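Local coordinates for glycosylation Associate Protein 1 (Streptococcus agalactiae serotype V, PDB 6OYC), which belongs to an accessory Sec system protein family of the GT-B clan and probably supports glycosylation and secretion of an adhesin as part of the Gap123 complex, at residues A[118-123]-A[134-139]; A[143-148]-A[158-163]. All blocks are in the same frame, centred on the assembly; numbering follows the deposited sequence.

Contact 1 of 2, residues A[118-123]-A[134-139]; sequences DLIAKV and IDYFAN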
loop_
_atom_site.group_PDB
_atom_site.type_symbol
_atom_site.label_atom_id
_atom_site.label_comp_id
_atom_site.label_asym_id
_atom_site.label_seq_id
_atom_site.Cartn_x
_atom_site.Cartn_y
_atom_site.Cartn_z
ATOM N N ASP A 118 -30.898 6.328 20.099
ATOM C CA ASP A 118 -30.775 5.103 19.316
ATOM C C ASP A 118 -29.773 5.293 18.185
ATOM O O ASP A 118 -29.908 6.219 17.380
ATOM C CB ASP A 118 -32.127 4.696 18.729
ATOM C CG ASP A 118 -32.975 3.939 19.713
ATOM O OD1 ASP A 118 -32.660 3.996 20.925
ATOM O OD2 ASP A 118 -33.956 3.294 19.281
ATOM N N LEU A 119 -28.781 4.412 18.122
ATOM C CA LEU A 119 -27.828 4.425 17.020
ATOM C C LEU A 119 -28.546 4.123 15.706
ATOM O O LEU A 119 -29.211 3.090 15.578
ATOM C CB LEU A 119 -26.716 3.403 17.260
ATOM C CG LEU A 119 -25.591 3.407 16.214
ATOM C CD1 LEU A 119 -24.956 4.805 16.046
ATOM C CD2 LEU A 119 -24.520 2.384 16.560
ATOM N N ILE A 120 -28.430 5.026 14.737
ATOM C CA ILE A 120 -28.891 4.760 13.380
ATOM C C ILE A 120 -27.743 4.352 12.464
ATOM O O ILE A 120 -27.884 3.428 11.670
ATOM C CB ILE A 120 -29.637 5.981 12.805
ATOM C CG1 ILE A 120 -30.763 6.416 13.741
ATOM C CG2 ILE A 120 -30.171 5.654 11.431
ATOM C CD1 ILE A 120 -31.669 5.291 14.101
ATOM N N ALA A 121 -26.598 5.028 12.540
ATOM C CA ALA A 121 -25.559 4.767 11.557
ATOM C C ALA A 121 -24.218 5.264 12.063
ATOM O O ALA A 121 -24.142 6.139 12.930
ATOM C CB ALA A 121 -25.880 5.417 10.209
ATOM N N LYS A 122 -23.159 4.676 11.501
ATOM C CA LYS A 122 -21.796 5.159 11.660
ATOM C C LYS A 122 -21.266 5.528 10.285
ATOM O O LYS A 122 -21.354 4.733 9.351
ATOM C CB LYS A 122 -20.907 4.121 12.315
ATOM C CG LYS A 122 -21.375 3.704 13.660
ATOM C CD LYS A 122 -20.304 2.913 14.409
ATOM C CE LYS A 122 -20.888 2.297 15.692
ATOM N NZ LYS A 122 -19.848 1.881 16.712
ATOM N N VAL A 123 -20.745 6.738 10.157
ATOM C CA VAL A 123 -20.326 7.279 8.874
ATOM C C VAL A 123 -18.812 7.240 8.825
ATOM O O VAL A 123 -18.155 7.716 9.753
ATOM C CB VAL A 123 -20.861 8.705 8.684
ATOM C CG1 VAL A 123 -20.364 9.287 7.376
ATOM C CG2 VAL A 123 -22.397 8.691 8.755
ATOM N N ILE A 134 -21.364 3.653 4.976
ATOM C CA ILE A 134 -22.192 3.865 6.155
ATOM C C ILE A 134 -22.647 2.509 6.693
ATOM O O ILE A 134 -23.267 1.715 5.964
ATOM C CB ILE A 134 -23.400 4.756 5.848
ATOM C CG1 ILE A 134 -22.948 6.140 5.387
ATOM C CG2 ILE A 134 -24.311 4.814 7.050
ATOM C CD1 ILE A 134 -24.045 6.899 4.686
ATOM N N ASP A 135 -22.345 2.251 7.975
ATOM C CA ASP A 135 -22.912 1.112 8.685
ATOM C C ASP A 135 -24.271 1.530 9.220
ATOM O O ASP A 135 -24.365 2.474 10.010
ATOM C CB ASP A 135 -22.015 0.658 9.832
ATOM C CG ASP A 135 -20.709 0.035 9.351
ATOM O OD1 ASP A 135 -20.580 -0.293 8.143
ATOM O OD2 ASP A 135 -19.800 -0.111 10.199
ATOM N N TYR A 136 -25.320 0.851 8.780
ATOM C CA TYR A 136 -26.682 1.218 9.126
ATOM C C TYR A 136 -27.218 0.185 10.107
ATOM O O TYR A 136 -27.052 -1.021 9.900
ATOM C CB TYR A 136 -27.548 1.308 7.870
ATOM C CG TYR A 136 -28.746 2.196 8.037
ATOM C CD1 TYR A 136 -29.923 1.710 8.597
ATOM C CD2 TYR A 136 -28.711 3.520 7.629
ATOM C CE1 TYR A 136 -31.021 2.525 8.753
ATOM C CE2 TYR A 136 -29.812 4.342 7.766
ATOM C CZ TYR A 136 -30.962 3.847 8.330
ATOM O OH TYR A 136 -32.054 4.676 8.466
ATOM N N PHE A 137 -27.826 0.662 11.184
ATOM C CA PHE A 137 -28.125 -0.163 12.341
ATOM C C PHE A 137 -29.622 -0.249 12.537
ATOM O O PHE A 137 -30.359 0.667 12.174
ATOM C CB PHE A 137 -27.505 0.399 13.638
ATOM C CG PHE A 137 -26.038 0.190 13.734
ATOM C CD1 PHE A 137 -25.168 1.000 13.012
ATOM C CD2 PHE A 137 -25.522 -0.817 14.542
ATOM C CE1 PHE A 137 -23.811 0.808 13.090
ATOM C CE2 PHE A 137 -24.158 -1.021 14.621
ATOM C CZ PHE A 137 -23.296 -0.213 13.881
ATOM N N ALA A 138 -30.048 -1.356 13.140
ATOM C CA ALA A 138 -31.378 -1.484 13.709
ATOM C C ALA A 138 -31.233 -2.224 15.026
ATOM O O ALA A 138 -30.475 -3.198 15.111
ATOM C CB ALA A 138 -32.339 -2.214 12.772
ATOM N N ASN A 139 -31.918 -1.719 16.058
ATOM C CA ASN A 139 -31.866 -2.289 17.404
ATOM C C ASN A 139 -30.435 -2.529 17.854
ATOM O O ASN A 139 -30.096 -3.605 18.346
ATOM C CB ASN A 139 -32.654 -3.597 17.489
ATOM C CG ASN A 139 -34.102 -3.435 17.127
ATOM O OD1 ASN A 139 -34.570 -4.001 16.134
ATOM N ND2 ASN A 139 -34.836 -2.668 17.938
#
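Leu119 sets one methyl squarely on the aromatic ring of Phe137. Its CD2 stands 3.6 Å from the centroid of the Phe137 ring and only 2° off the ring normal, a CH-pi contact over the centre of the face. With Leu119 CG anti to the backbone N (chi1 -175°), CG sits beside the ring, 4.0 Å from Phe137 CD1, and chi2 (55°) then turns CD2 over the centre. The Phe137 ring turns its edge to Ile120 O and Ala121 CA. Lys122 crosses it obliquely, CG lying 3.8 Å from Phe137 CE1 and CE touching CZ, so that a long, extended side chain uses its methylenes here.

On the other side of the sheet Ile120 runs beside Tyr136, both pointing the same way. With Ile120 CG2 anti to the backbone N, this methyl comes 3.7 Å from Tyr136 CZ, while Ile120 O lies above one face of the tyrosine ring, toward its rim. Ala121 CB, 3.6 Å from Ile134 CG2, also meets the Tyr136 ring on this face, with Trp98 beside it.

The backbones form an antiparallel beta hairpin within a long antiparallel sheet. Lys122 and Asp135 are a hydrogen-bonded pair, flanked by the non-hydrogen-bonded pairs Ala121-Tyr136 and Val123-Ile134; Lys122 N reaches Asp135 O at 2.9 Å, and Asp135 N returns to Lys122 O. Phe137 N adds a bond to Ile120 O at 2.8 Å. At the other edge of strand 118-125, Ile120 and Ala121 form a classic beta bulge facing Val113 of strand 111-115. Lys122 NZ stays 6.8 Å from Asp135 OD2, whereas Lys145 of the next strand meets the Asp135 charge; Lys122 therefore contributes here through its carbons.

Contact 2 of 2, residues A[143-148]-A[158-163]; sequences AKKYLF and LYYDNG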
loop_
_atom_site.group_PDB
_atom_site.type_symbol
_atom_site.label_atom_id
_atom_site.label_comp_id
_atom_site.label_asym_id
_atom_site.label_seq_id
_atom_site.Cartn_x
_atom_site.Cartn_y
_atom_site.Cartn_z
ATOM N N ALA A 143 -27.269 -3.731 10.398
ATOM C CA ALA A 143 -28.217 -4.376 9.505
ATOM C C ALA A 143 -27.738 -4.376 8.066
ATOM O O ALA A 143 -27.876 -5.394 7.368
ATOM C CB ALA A 143 -29.579 -3.687 9.584
ATOM N N LYS A 144 -27.141 -3.272 7.619
ATOM C CA LYS A 144 -26.586 -3.220 6.277
ATOM C C LYS A 144 -25.455 -2.201 6.247
ATOM O O LYS A 144 -25.373 -1.302 7.090
ATOM C CB LYS A 144 -27.667 -2.899 5.237
ATOM C CG LYS A 144 -28.682 -1.859 5.668
ATOM C CD LYS A 144 -29.890 -1.860 4.761
ATOM C CE LYS A 144 -31.005 -0.961 5.302
ATOM N NZ LYS A 144 -32.321 -1.254 4.647
ATOM N N LYS A 145 -24.563 -2.376 5.274
ATOM C CA LYS A 145 -23.450 -1.469 5.034
ATOM C C LYS A 145 -23.598 -0.923 3.624
ATOM O O LYS A 145 -23.642 -1.694 2.661
ATOM C CB LYS A 145 -22.098 -2.176 5.215
ATOM C CG LYS A 145 -20.894 -1.255 5.052
ATOM C CD LYS A 145 -19.570 -2.023 4.868
ATOM C CE LYS A 145 -19.216 -2.888 6.070
ATOM N NZ LYS A 145 -18.776 -2.062 7.255
ATOM N N TYR A 146 -23.711 0.399 3.510
ATOM C CA TYR A 146 -23.743 1.087 2.225
ATOM C C TYR A 146 -22.313 1.361 1.783
ATOM O O TYR A 146 -21.584 2.051 2.492
ATOM C CB TYR A 146 -24.489 2.408 2.341
ATOM C CG TYR A 146 -25.979 2.303 2.558
ATOM C CD1 TYR A 146 -26.507 2.168 3.840
ATOM C CD2 TYR A 146 -26.865 2.389 1.487
ATOM C CE1 TYR A 146 -27.874 2.096 4.046
ATOM C CE2 TYR A 146 -28.236 2.310 1.680
ATOM C CZ TYR A 146 -28.735 2.161 2.958
ATOM O OH TYR A 146 -30.090 2.091 3.163
ATOM N N LEU A 147 -21.907 0.823 0.628
ATOM C CA LEU A 147 -20.567 1.043 0.072
ATOM C C LEU A 147 -20.669 2.048 -1.064
ATOM O O LEU A 147 -21.350 1.787 -2.065
ATOM C CB LEU A 147 -19.940 -0.226 -0.502
ATOM C CG LEU A 147 -19.254 -1.311 0.308
ATOM C CD1 LEU A 147 -18.099 -0.727 1.134
ATOM C CD2 LEU A 147 -20.294 -2.048 1.174
ATOM N N PHE A 148 -19.972 3.161 -0.934
ATOM C CA PHE A 148 -20.015 4.206 -1.941
ATOM C C PHE A 148 -18.767 4.139 -2.802
ATOM O O PHE A 148 -17.659 3.964 -2.284
ATOM C CB PHE A 148 -20.151 5.581 -1.282
ATOM C CG PHE A 148 -21.453 5.754 -0.556
ATOM C CD1 PHE A 148 -22.579 6.229 -1.232
ATOM C CD2 PHE A 148 -21.567 5.416 0.795
ATOM C CE1 PHE A 148 -23.782 6.385 -0.575
ATOM C CE2 PHE A 148 -22.782 5.563 1.458
ATOM C CZ PHE A 148 -23.888 6.049 0.773
ATOM N N LEU A 158 -24.209 -4.335 1.652
ATOM C CA LEU A 158 -23.901 -5.595 2.314
ATOM C C LEU A 158 -24.944 -5.796 3.412
ATOM O O LEU A 158 -24.997 -5.015 4.366
ATOM C CB LEU A 158 -22.476 -5.565 2.881
ATOM C CG LEU A 158 -21.778 -6.917 3.078
ATOM C CD1 LEU A 158 -20.275 -6.784 3.360
ATOM C CD2 LEU A 158 -22.472 -7.717 4.188
ATOM N N TYR A 159 -25.769 -6.831 3.282
ATOM C CA TYR A 159 -26.823 -7.086 4.258
ATOM C C TYR A 159 -26.369 -8.089 5.301
ATOM O O TYR A 159 -25.608 -9.016 5.010
ATOM C CB TYR A 159 -28.091 -7.614 3.584
ATOM C CG TYR A 159 -28.782 -6.592 2.722
ATOM C CD1 TYR A 159 -28.407 -6.425 1.401
ATOM C CD2 TYR A 159 -29.795 -5.775 3.241
ATOM C CE1 TYR A 159 -29.027 -5.497 0.606
ATOM C CE2 TYR A 159 -30.435 -4.834 2.441
ATOM C CZ TYR A 159 -30.036 -4.702 1.128
ATOM O OH TYR A 159 -30.636 -3.785 0.315
ATOM N N TYR A 160 -26.874 -7.914 6.517
ATOM C CA TYR A 160 -26.531 -8.764 7.644
ATOM C C TYR A 160 -27.788 -9.408 8.203
ATOM O O TYR A 160 -28.883 -8.855 8.096
ATOM C CB TYR A 160 -25.842 -7.958 8.771
ATOM C CG TYR A 160 -24.540 -7.321 8.374
ATOM C CD1 TYR A 160 -24.513 -6.086 7.736
ATOM C CD2 TYR A 160 -23.331 -7.949 8.640
ATOM C CE1 TYR A 160 -23.299 -5.492 7.365
ATOM C CE2 TYR A 160 -22.119 -7.372 8.269
ATOM C CZ TYR A 160 -22.110 -6.143 7.640
ATOM O OH TYR A 160 -20.909 -5.567 7.282
ATOM N N ASP A 161 -27.626 -10.574 8.822
ATOM C CA ASP A 161 -28.662 -11.101 9.699
ATOM C C ASP A 161 -27.984 -11.600 10.968
ATOM O O ASP A 161 -26.792 -11.365 11.190
ATOM C CB ASP A 161 -29.516 -12.170 8.994
ATOM C CG ASP A 161 -28.694 -13.247 8.322
ATOM O OD1 ASP A 161 -27.545 -13.495 8.741
ATOM O OD2 ASP A 161 -29.204 -13.857 7.362
ATOM N N ASN A 162 -28.762 -12.235 11.841
ATOM C CA ASN A 162 -28.173 -12.989 12.941
ATOM C C ASN A 162 -27.451 -14.184 12.339
ATOM O O ASN A 162 -28.062 -15.003 11.645
ATOM C CB ASN A 162 -29.240 -13.436 13.937
ATOM C CG ASN A 162 -30.262 -12.355 14.225
ATOM O OD1 ASN A 162 -29.920 -11.179 14.352
ATOM N ND2 ASN A 162 -31.528 -12.750 14.322
ATOM N N GLY A 163 -26.150 -14.272 12.575
ATOM C CA GLY A 163 -25.293 -15.096 11.746
ATOM C C GLY A 163 -24.299 -14.300 10.930
ATOM O O GLY A 163 -23.514 -14.904 10.188
#
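The ring of Tyr160 meets the opposite strand edge-on: Ala143 O, Lys144 CA and Lys145 N all lie in its plane at the rim, Ala143 O being 3.5 Å from Tyr160 CD1. Over one face stands Leu158 CD2, a methyl from the same strand, offset toward the rim. Chi1 (-62°) sets Tyr160 CG beside the backbone N, and chi2 (84°) turns the ring's edge toward Ala143. Lys145 crosses the phenol end, its CE 3.4 Å from Tyr160 OH. On the other side of the sheet Tyr159 lies side by side with Lys144, whose CD approaches obliquely, 3.8 Å from Tyr159 CE2; the Tyr159 ring also meets that of Tyr167, the planes at about 35°.

Lys145 and Leu158 form an antiparallel hydrogen-bonded pair: Lys145 N reaches Leu158 O at 2.8 Å, and Leu158 N returns to Lys145 O in its carbonyl plane. Tyr160 N also bonds to Ala143 O. Ala143 and Lys144 make a classic beta bulge facing Tyr136 of strand 131-138. The Lys145 chain bends at chi3 and chi4. Lysine suits both places: its aliphatic carbons pack with the tyrosines, while the Lys145 ammonium makes a salt bridge with Asp135 one strand away.

Contact 1 and contact 2 are successive beta hairpins of one antiparallel sheet, their centres about 11 Å apart. They meet where strand 131-138 lies beside strand 141-148. Backbone hydrogen bonds, Ile134 with Tyr146 and Tyr136 with Ala143, make the sheet continuous there, and Tyr136 N probably donates another to Lys144 O. Side chains add to this on the faces: Lys145 NZ and Asp135 OD1 are 2.7 Å apart in their salt bridge, and on the face carrying Ile134 its CD1 packs against Phe148 CE2 at 3.7 Å. The centres of contacts 1 and 2 lie about 29 and 26 Å, respectively, from the chain centre, on the same side of it.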